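PDB 6IWF: ferric iron-binding protein HitA from Pseudomonas aeruginosa PAO1, which binds ferric iron and, as a periplasmic-type solute-binding protein, probably delivers it for uptake into the cell. Local coordinates for residues A[148-151]-A[152-156]; A[265-268]-A[269-272]; A[141-144]-A[145-149]; A[198-201]-A[202-205]. All coordinates share one frame; numbering follows the deposited sequence.

Interaction 1 (A[148-151]-A[152-156])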
loop_
_atom_site.group_PDB
_atom_site.type_symbol
_atom_site.label_atom_id
_atom_site.label_comp_id
_atom_site.label_asym_id
_atom_site.label_seq_id
_atom_site.Cartn_x
_atom_site.Cartn_y
_atom_site.Cartn_z
ATOM N N ALA A 148 -12.006 0.255 -5.292
ATOM C CA ALA A 148 -12.697 1.323 -4.585
ATOM C C ALA A 148 -12.517 2.651 -5.304
ATOM O O ALA A 148 -13.445 3.461 -5.366
ATOM C CB ALA A 148 -12.193 1.428 -3.141
ATOM N N ALA A 149 -11.324 2.884 -5.857
ATOM C CA ALA A 149 -11.085 4.107 -6.616
ATOM C C ALA A 149 -11.939 4.154 -7.878
ATOM O O ALA A 149 -12.480 5.211 -8.221
ATOM C CB ALA A 149 -9.602 4.221 -6.970
ATOM N N VAL A 150 -12.088 3.029 -8.576
ATOM C CA VAL A 150 -12.924 3.046 -9.779
ATOM C C VAL A 150 -14.377 3.336 -9.405
ATOM O O VAL A 150 -15.060 4.115 -10.077
ATOM C CB VAL A 150 -12.773 1.734 -10.581
ATOM C CG1 VAL A 150 -13.731 1.711 -11.783
ATOM C CG2 VAL A 150 -11.339 1.556 -11.074
ATOM N N ILE A 151 -14.874 2.725 -8.322
ATOM C CA ILE A 151 -16.245 3.013 -7.889
ATOM C C ILE A 151 -16.408 4.494 -7.593
ATOM O O ILE A 151 -17.392 5.126 -8.004
ATOM C CB ILE A 151 -16.616 2.173 -6.656
ATOM C CG1 ILE A 151 -16.695 0.703 -7.037
ATOM C CG2 ILE A 151 -17.967 2.648 -6.081
ATOM C CD1 ILE A 151 -16.827 -0.226 -5.835
ATOM N N LYS A 152 -15.431 5.072 -6.889
ATOM C CA LYS A 152 -15.529 6.462 -6.457
ATOM C C LYS A 152 -15.449 7.429 -7.635
ATOM O O LYS A 152 -16.164 8.445 -7.664
ATOM C CB LYS A 152 -14.425 6.744 -5.442
ATOM C CG LYS A 152 -14.897 6.769 -4.008
ATOM C CD LYS A 152 -15.606 8.083 -3.728
ATOM C CE LYS A 152 -15.468 8.478 -2.271
ATOM N NZ LYS A 152 -15.741 9.925 -2.069
ATOM N N LEU A 153 -14.594 7.131 -8.617
ATOM C CA LEU A 153 -14.364 8.034 -9.735
ATOM C C LEU A 153 -15.354 7.843 -10.868
ATOM O O LEU A 153 -15.716 8.823 -11.534
ATOM C CB LEU A 153 -12.943 7.845 -10.278
ATOM C CG LEU A 153 -11.848 8.177 -9.256
ATOM C CD1 LEU A 153 -10.501 7.637 -9.735
ATOM C CD2 LEU A 153 -11.774 9.685 -8.977
ATOM N N LYS A 154 -15.806 6.608 -11.100
ATOM C CA LYS A 154 -16.614 6.287 -12.263
ATOM C C LYS A 154 -18.012 5.803 -11.917
ATOM O O LYS A 154 -18.877 5.780 -12.806
ATOM C CB LYS A 154 -15.905 5.231 -13.125
ATOM C CG LYS A 154 -14.504 5.610 -13.516
ATOM C CD LYS A 154 -14.513 6.792 -14.481
ATOM C CE LYS A 154 -13.109 7.074 -15.004
ATOM N NZ LYS A 154 -13.061 8.339 -15.815
ATOM N N GLY A 155 -18.272 5.458 -10.667
ATOM C CA GLY A 155 -19.585 5.015 -10.254
ATOM C C GLY A 155 -19.693 3.500 -10.229
ATOM O O GLY A 155 -18.912 2.777 -10.849
ATOM N N GLN A 156 -20.709 3.024 -9.508
ATOM C CA GLN A 156 -20.838 1.592 -9.246
ATOM C C GLN A 156 -21.079 0.804 -10.527
ATOM O O GLN A 156 -20.520 -0.285 -10.704
ATOM C CB GLN A 156 -21.966 1.356 -8.240
ATOM C CG GLN A 156 -22.302 -0.114 -8.025
ATOM C CD GLN A 156 -21.293 -0.823 -7.142
ATOM O OE1 GLN A 156 -20.540 -0.189 -6.405
ATOM N NE2 GLN A 156 -21.279 -2.150 -7.209
#
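L153 settles against the turn before it, its CG lying 3.2 Å from A149 O and its CD1 4.5 Å from A149 CB. This is i to i+4 packing in the last turns of helix 141-154. The small methyl of A149 is compatible with the leucine lying along the helix; the same leucine continues onto P285 and L287 of a neighbouring loop. One residue on, V150 and K154 repeat the spacing, CG1 of the valine being 4.3 Å from CG of the lysine, whose chain bends at chi2 and carries its charged end off the contact. I151 lies side by side with Q156, both resting on L301 of helix 296-305, and A148 packs on A298 there.

Behind these side chains stand the main-chain bonds K152 N to A148 O, L153 N to A149 O and K154 N to V150 O. The last turn differs. G155 N reaches I151 O at 2.8 Å, yet the N-H...O angle is only 135° and the donor stands above the carbonyl plane. Glycine fits here because, with phi 97° and psi 162°, a CB would collide with the carbonyl oxygen of K154. G155 also serves as N-cap of helix 156-169, where V150 packs on A159 and W162 and I151 on A159. The chemistry is mostly that of backbone and hydrocarbon: a glycine ends one helix and starts the next, and apolar residues pack the two helices on each other.

Interaction 2 (A[265-268]-A[269-272])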
loop_
_atom_site.group_PDB
_atom_site.type_symbol
_atom_site.label_atom_id
_atom_site.label_comp_id
_atom_site.label_asym_id
_atom_site.label_seq_id
_atom_site.Cartn_x
_atom_site.Cartn_y
_atom_site.Cartn_z
ATOM N N PRO A 265 8.276 8.970 0.887
ATOM C CA PRO A 265 8.167 9.258 2.322
ATOM C C PRO A 265 7.015 10.204 2.630
ATOM O O PRO A 265 6.687 11.104 1.848
ATOM C CB PRO A 265 9.519 9.906 2.658
ATOM C CG PRO A 265 9.989 10.477 1.358
ATOM C CD PRO A 265 9.489 9.539 0.282
ATOM N N MET A 266 6.398 10.004 3.801
ATOM C CA MET A 266 5.309 10.873 4.217
ATOM C C MET A 266 5.762 11.997 5.139
ATOM O O MET A 266 5.007 12.953 5.323
ATOM C CB MET A 266 4.194 10.069 4.896
ATOM C CG MET A 266 3.457 9.110 3.933
ATOM S SD MET A 266 2.278 9.923 2.835
ATOM C CE MET A 266 3.287 10.509 1.472
ATOM N N ARG A 267 6.978 11.911 5.675
ATOM C CA ARG A 267 7.562 12.998 6.451
ATOM C C ARG A 267 7.708 14.226 5.568
ATOM O O ARG A 267 8.336 14.162 4.504
ATOM C CB ARG A 267 8.920 12.569 7.000
ATOM C CG ARG A 267 9.645 13.653 7.786
ATOM C CD ARG A 267 11.052 13.209 8.143
ATOM N NE ARG A 267 11.826 14.308 8.724
ATOM C CZ ARG A 267 11.687 14.757 9.970
ATOM N NH1 ARG A 267 10.802 14.203 10.789
ATOM N NH2 ARG A 267 12.438 15.764 10.405
ATOM N N LYS A 268 7.095 15.331 5.997
ATOM C CA LYS A 268 7.142 16.567 5.228
ATOM C C LYS A 268 8.582 16.998 5.003
ATOM O O LYS A 268 9.422 16.897 5.901
ATOM C CB LYS A 268 6.379 17.668 5.958
ATOM C CG LYS A 268 4.877 17.530 5.864
ATOM C CD LYS A 268 4.182 18.821 6.240
ATOM C CE LYS A 268 3.791 18.829 7.699
ATOM N NZ LYS A 268 2.458 19.468 7.901
ATOM N N GLY A 269 8.867 17.465 3.786
ATOM C CA GLY A 269 10.180 17.966 3.434
ATOM C C GLY A 269 11.187 16.908 3.056
ATOM O O GLY A 269 12.338 17.246 2.753
ATOM N N MET A 270 10.799 15.641 3.067
ATOM C CA MET A 270 11.676 14.552 2.687
ATOM C C MET A 270 11.416 14.152 1.238
ATOM O O MET A 270 10.264 14.068 0.798
ATOM C CB MET A 270 11.465 13.361 3.618
ATOM C CG MET A 270 12.490 12.287 3.455
ATOM S SD MET A 270 12.758 11.493 5.028
ATOM C CE MET A 270 14.360 10.753 4.740
ATOM N N GLN A 271 12.490 13.928 0.495
ATOM C CA GLN A 271 12.383 13.510 -0.893
ATOM C C GLN A 271 12.558 12.003 -0.985
ATOM O O GLN A 271 13.242 11.386 -0.165
ATOM C CB GLN A 271 13.425 14.210 -1.772
ATOM C CG GLN A 271 13.489 15.730 -1.593
ATOM C CD GLN A 271 12.281 16.443 -2.185
ATOM O OE1 GLN A 271 12.046 16.395 -3.394
ATOM N NE2 GLN A 271 11.508 17.110 -1.330
ATOM N N ALA A 272 11.922 11.415 -1.988
ATOM C CA ALA A 272 12.104 10.003 -2.249
ATOM C C ALA A 272 13.440 9.756 -2.955
ATOM O O ALA A 272 14.156 10.687 -3.346
ATOM C CB ALA A 272 10.949 9.464 -3.092
#
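R267 O accepts the N-H of M270 at 3.2 Å, with an N-H...O angle of 152°. This bond closes a type II beta turn from R267 to M270. G269 occupies its third position with phi 82°, a value that glycine adopts easily and that would push a side chain into the carbonyl of K268.

The chain on the two sides of the turn runs in nearly opposite directions. P265 lays its ring against the returning side: CG lies 3.7 Å from M270 CG and also near the carbonyl oxygens of M270 and Q271, and CD is 3.7 Å from A272 CB. A proline serves well here, being a compact, rigid hydrocarbon block that presents several carbons at once. M270 has its CG anti to the backbone N (chi1 -170°), which brings that methylene over to the proline, and the chain then bends at chi2. Its SD comes 3.9 Å from CD of R267, where the two side chains run past one another at a slant.

The extended arginine carries its charge beyond the turn, and NH1 donates to L249 O. Q254 of helix 251-258 takes the backbone N-H of R267 on OE1, while P265 and M270 both rest on the same glutamine. With a single main-chain bond across the turn, the shape of the loop probably rests on the glycine conformation, the proline-methionine packing, the bonds to Q254 and L249, and backbone bonds of M266 to I99 and K268 to L84.

Interaction 3 (A[141-144]-A[145-149])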
loop_
_atom_site.group_PDB
_atom_site.type_symbol
_atom_site.label_atom_id
_atom_site.label_comp_id
_atom_site.label_asym_id
_atom_site.label_seq_id
_atom_site.Cartn_x
_atom_site.Cartn_y
_atom_site.Cartn_z
ATOM N N GLY A 141 -4.841 -6.548 -1.221
ATOM C CA GLY A 141 -5.429 -5.332 -0.674
ATOM C C GLY A 141 -5.192 -4.123 -1.552
ATOM O O GLY A 141 -6.014 -3.197 -1.586
ATOM N N ALA A 142 -4.080 -4.116 -2.287
ATOM C CA ALA A 142 -3.819 -3.035 -3.229
ATOM C C ALA A 142 -4.848 -3.018 -4.349
ATOM O O ALA A 142 -5.309 -1.949 -4.750
ATOM C CB ALA A 142 -2.416 -3.161 -3.819
ATOM N N PHE A 143 -5.174 -4.189 -4.910
ATOM C CA PHE A 143 -6.198 -4.203 -5.948
ATOM C C PHE A 143 -7.567 -3.836 -5.378
ATOM O O PHE A 143 -8.373 -3.206 -6.069
ATOM C CB PHE A 143 -6.247 -5.563 -6.646
ATOM C CG PHE A 143 -7.175 -5.584 -7.818
ATOM C CD1 PHE A 143 -6.795 -4.994 -9.016
ATOM C CD2 PHE A 143 -8.455 -6.127 -7.706
ATOM C CE1 PHE A 143 -7.665 -4.981 -10.110
ATOM C CE2 PHE A 143 -9.323 -6.112 -8.784
ATOM C CZ PHE A 143 -8.928 -5.529 -9.988
ATOM N N LEU A 144 -7.854 -4.220 -4.133
ATOM C CA LEU A 144 -9.099 -3.790 -3.503
ATOM C C LEU A 144 -9.216 -2.274 -3.510
ATOM O O LEU A 144 -10.276 -1.723 -3.828
ATOM C CB LEU A 144 -9.174 -4.325 -2.077
ATOM C CG LEU A 144 -10.407 -3.872 -1.291
ATOM C CD1 LEU A 144 -11.656 -4.463 -1.898
ATOM C CD2 LEU A 144 -10.246 -4.294 0.164
ATOM N N GLU A 145 -8.130 -1.582 -3.160
ATOM C CA GLU A 145 -8.160 -0.123 -3.190
ATOM C C GLU A 145 -8.341 0.393 -4.615
ATOM O O GLU A 145 -9.036 1.397 -4.829
ATOM C CB GLU A 145 -6.890 0.452 -2.567
ATOM C CG GLU A 145 -7.076 0.731 -1.088
ATOM C CD GLU A 145 -5.776 0.879 -0.349
ATOM O OE1 GLU A 145 -5.461 1.999 0.119
ATOM O OE2 GLU A 145 -5.061 -0.135 -0.243
ATOM N N GLN A 146 -7.748 -0.295 -5.600
ATOM C CA GLN A 146 -7.961 0.080 -6.997
ATOM C C GLN A 146 -9.441 0.023 -7.350
ATOM O O GLN A 146 -9.969 0.916 -8.018
ATOM C CB GLN A 146 -7.165 -0.840 -7.926
ATOM C CG GLN A 146 -7.350 -0.497 -9.425
ATOM C CD GLN A 146 -6.773 0.885 -9.767
ATOM O OE1 GLN A 146 -5.606 0.997 -10.156
ATOM N NE2 GLN A 146 -7.587 1.936 -9.624
ATOM N N VAL A 147 -10.123 -1.038 -6.928
ATOM C CA VAL A 147 -11.547 -1.148 -7.234
ATOM C C VAL A 147 -12.329 -0.033 -6.554
ATOM O O VAL A 147 -13.225 0.578 -7.157
ATOM C CB VAL A 147 -12.066 -2.539 -6.825
ATOM C CG1 VAL A 147 -13.580 -2.638 -7.066
ATOM C CG2 VAL A 147 -11.329 -3.602 -7.605
ATOM N N ALA A 148 -12.006 0.255 -5.292
ATOM C CA ALA A 148 -12.697 1.323 -4.585
ATOM C C ALA A 148 -12.517 2.651 -5.304
ATOM O O ALA A 148 -13.445 3.461 -5.366
ATOM C CB ALA A 148 -12.193 1.428 -3.141
ATOM N N ALA A 149 -11.324 2.884 -5.857
ATOM C CA ALA A 149 -11.085 4.107 -6.616
ATOM C C ALA A 149 -11.939 4.154 -7.878
ATOM O O ALA A 149 -12.480 5.211 -8.221
ATOM C CB ALA A 149 -9.602 4.221 -6.970
#
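F143 carries its CG anti to the backbone N (chi1 -174°), and V147 has CG1 anti to its N (chi1 177°), which puts CG2 beside that N and on the side of the F143 ring. CE2 of the phenylalanine comes 3.4 Å from V147 CG2, with the methyl oblique to the ring and the two side chains slanting past each other. A beta-branched valine suits this place: its short, rigid branch reaches the ring without a flexible chain. From the same side of the ring plane Q146 CB lies 4.3 Å from CD1, the ring atom opposite CE2, while the amide of Q146 bends away at chi2 and NE2 donates a hydrogen bond to P220 O. The backbone beneath is regular alpha helix, V147 N bonding to F143 O at 2.9 Å.

The small A142 touches E61 and R104, its side chain about 6 Å from those of the iron ligands Y196 and E60. Buried E145 brings OE2 close to E61 OE2, like charges that could raise the proton affinity of either carboxylate. F143 meets the F136 ring with planes about 55° apart and packs on W162, L163 and L166 of helix 156-169. L144 and V147 lie on A298 of helix 296-305, which places this half of helix 141-154 between two helices and strand 97-108.

Interaction 4 (A[198-201]-A[202-205])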
loop_
_atom_site.group_PDB
_atom_site.type_symbol
_atom_site.label_atom_id
_atom_site.label_comp_id
_atom_site.label_asym_id
_atom_site.label_seq_id
_atom_site.Cartn_x
_atom_site.Cartn_y
_atom_site.Cartn_z
ATOM N N TRP A 198 8.624 -3.539 -9.028
ATOM C CA TRP A 198 9.627 -3.439 -10.077
ATOM C C TRP A 198 10.997 -3.107 -9.493
ATOM O O TRP A 198 12.009 -3.704 -9.885
ATOM C CB TRP A 198 9.191 -2.379 -11.091
ATOM C CG TRP A 198 10.051 -2.267 -12.303
ATOM C CD1 TRP A 198 9.899 -2.930 -13.491
ATOM C CD2 TRP A 198 11.178 -1.405 -12.466
ATOM N NE1 TRP A 198 10.873 -2.541 -14.377
ATOM C CE2 TRP A 198 11.673 -1.605 -13.774
ATOM C CE3 TRP A 198 11.823 -0.487 -11.631
ATOM C CZ2 TRP A 198 12.784 -0.923 -14.267
ATOM C CZ3 TRP A 198 12.933 0.194 -12.120
ATOM C CH2 TRP A 198 13.400 -0.026 -13.432
ATOM N N TYR A 199 11.044 -2.175 -8.534
ATOM C CA TYR A 199 12.326 -1.780 -7.954
ATOM C C TYR A 199 12.947 -2.907 -7.133
ATOM O O TYR A 199 14.168 -3.100 -7.166
ATOM C CB TYR A 199 12.149 -0.515 -7.112
ATOM C CG TYR A 199 11.898 0.712 -7.946
ATOM C CD1 TYR A 199 10.605 1.063 -8.346
ATOM C CD2 TYR A 199 12.958 1.502 -8.388
ATOM C CE1 TYR A 199 10.366 2.181 -9.124
ATOM C CE2 TYR A 199 12.731 2.617 -9.167
ATOM C CZ TYR A 199 11.441 2.953 -9.539
ATOM O OH TYR A 199 11.232 4.071 -10.308
ATOM N N THR A 200 12.132 -3.661 -6.386
ATOM C CA THR A 200 12.675 -4.802 -5.650
ATOM C C THR A 200 13.295 -5.821 -6.599
ATOM O O THR A 200 14.402 -6.317 -6.356
ATOM C CB THR A 200 11.589 -5.458 -4.797
ATOM O OG1 THR A 200 11.031 -4.485 -3.904
ATOM C CG2 THR A 200 12.183 -6.615 -3.992
ATOM N N LEU A 201 12.605 -6.125 -7.701
ATOM C CA LEU A 201 13.125 -7.088 -8.666
ATOM C C LEU A 201 14.394 -6.571 -9.335
ATOM O O LEU A 201 15.339 -7.339 -9.557
ATOM C CB LEU A 201 12.060 -7.412 -9.719
ATOM C CG LEU A 201 12.426 -8.514 -10.708
ATOM C CD1 LEU A 201 12.704 -9.799 -9.939
ATOM C CD2 LEU A 201 11.324 -8.728 -11.742
ATOM N N LYS A 202 14.432 -5.277 -9.669
ATOM C CA LYS A 202 15.635 -4.703 -10.265
ATOM C C LYS A 202 16.819 -4.801 -9.314
ATOM O O LYS A 202 17.926 -5.172 -9.723
ATOM C CB LYS A 202 15.404 -3.245 -10.661
ATOM C CG LYS A 202 16.641 -2.635 -11.310
ATOM C CD LYS A 202 16.399 -1.250 -11.863
ATOM C CE LYS A 202 17.709 -0.645 -12.360
ATOM N NZ LYS A 202 17.505 0.645 -13.073
ATOM N N LYS A 203 16.608 -4.463 -8.036
ATOM C CA LYS A 203 17.683 -4.592 -7.054
ATOM C C LYS A 203 18.252 -6.007 -7.030
ATOM O O LYS A 203 19.464 -6.192 -6.865
ATOM C CB LYS A 203 17.170 -4.186 -5.667
ATOM C CG LYS A 203 18.224 -4.254 -4.565
ATOM C CD LYS A 203 17.793 -3.462 -3.334
ATOM C CE LYS A 203 16.829 -4.262 -2.457
ATOM N NZ LYS A 203 15.410 -4.210 -2.929
ATOM N N GLU A 204 17.405 -7.014 -7.234
ATOM C CA GLU A 204 17.862 -8.398 -7.174
ATOM C C GLU A 204 18.574 -8.820 -8.456
ATOM O O GLU A 204 19.602 -9.505 -8.397
ATOM C CB GLU A 204 16.673 -9.320 -6.889
ATOM C CG GLU A 204 16.971 -10.813 -6.993
ATOM C CD GLU A 204 15.783 -11.674 -6.576
ATOM O OE1 GLU A 204 14.705 -11.562 -7.207
ATOM O OE2 GLU A 204 15.927 -12.464 -5.614
ATOM N N LYS A 205 18.059 -8.416 -9.621
ATOM C CA LYS A 205 18.582 -8.898 -10.898
ATOM C C LYS A 205 19.581 -7.952 -11.551
ATOM O O LYS A 205 20.315 -8.382 -12.451
ATOM C CB LYS A 205 17.433 -9.161 -11.882
ATOM C CG LYS A 205 16.501 -10.285 -11.471
ATOM C CD LYS A 205 15.384 -10.488 -12.486
ATOM C CE LYS A 205 15.920 -10.730 -13.895
ATOM N NZ LYS A 205 15.243 -11.892 -14.543
#
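W198 and K202 make the closer-packed part of this contact, lying side by side and pointing the same way. K202 CD approaches W198 CH2 to 3.6 Å and CZ3 to 3.8 Å, so aliphatic methylenes rather than the ammonium do the touching. The lysine can run along the indole because it is extended throughout, with CG anti to the backbone N (chi1 -179°). Lysine suits the place, its CB lying over one face of the indole and its NZ continuing past the CH2 end. Beyond the pair, W198 NE1 donates to S210 O, which restrains the indole, and both side chains touch L208; W198 CE3 also sits 3.7 Å above the centre of the Y199 ring.

L201 is buried on M180, K181 and E184 of helix 176-184. Its CD1 meets K205 CD at 3.8 Å, where the lysine's methylenes extend the apolar patch to the helix end.

All this stands on helix 196-205, whose first two residues, Y196 and Y197, are seen to bind ferric iron in a structure of this protein. Two adjacent tyrosine ligands are familiar from FbpA-type ferric-binding proteins of the periplasmic binding protein superfamily. Along the helix K202 N bonds to W198 O and K203 N to Y199 O, both at 2.9 Å.

The exposed side is looser. E204 N shares itself between T200 O at 3.2 Å and a weak bond to L201 O. T200 and the exposed K203 cross with 4.2 Å between CG2 and NZ, while T200 OG1 bonds back to Y196 O.

Overall arrangement
Interactions 1 and 3 are overlapping parts of helix 141-154, sharing A148 and A149, with centres 10 Å apart. Interaction 3 is the end near the iron site: the side chain of A142 lies about 6 Å from those of Y196 and E60, whereas interaction 1 lies away from the annotated sites. Interaction 4 approaches the same site from helix 196-205, with T200 about 5 Å from Y196 between side chains; its nearest atoms are about 12 Å from interaction 3. Interaction 2, on the opposite side of the chain's centre from interaction 3, brings the side chain of A272 to about 11 Å from that of Y196. No iron is bound to this chain.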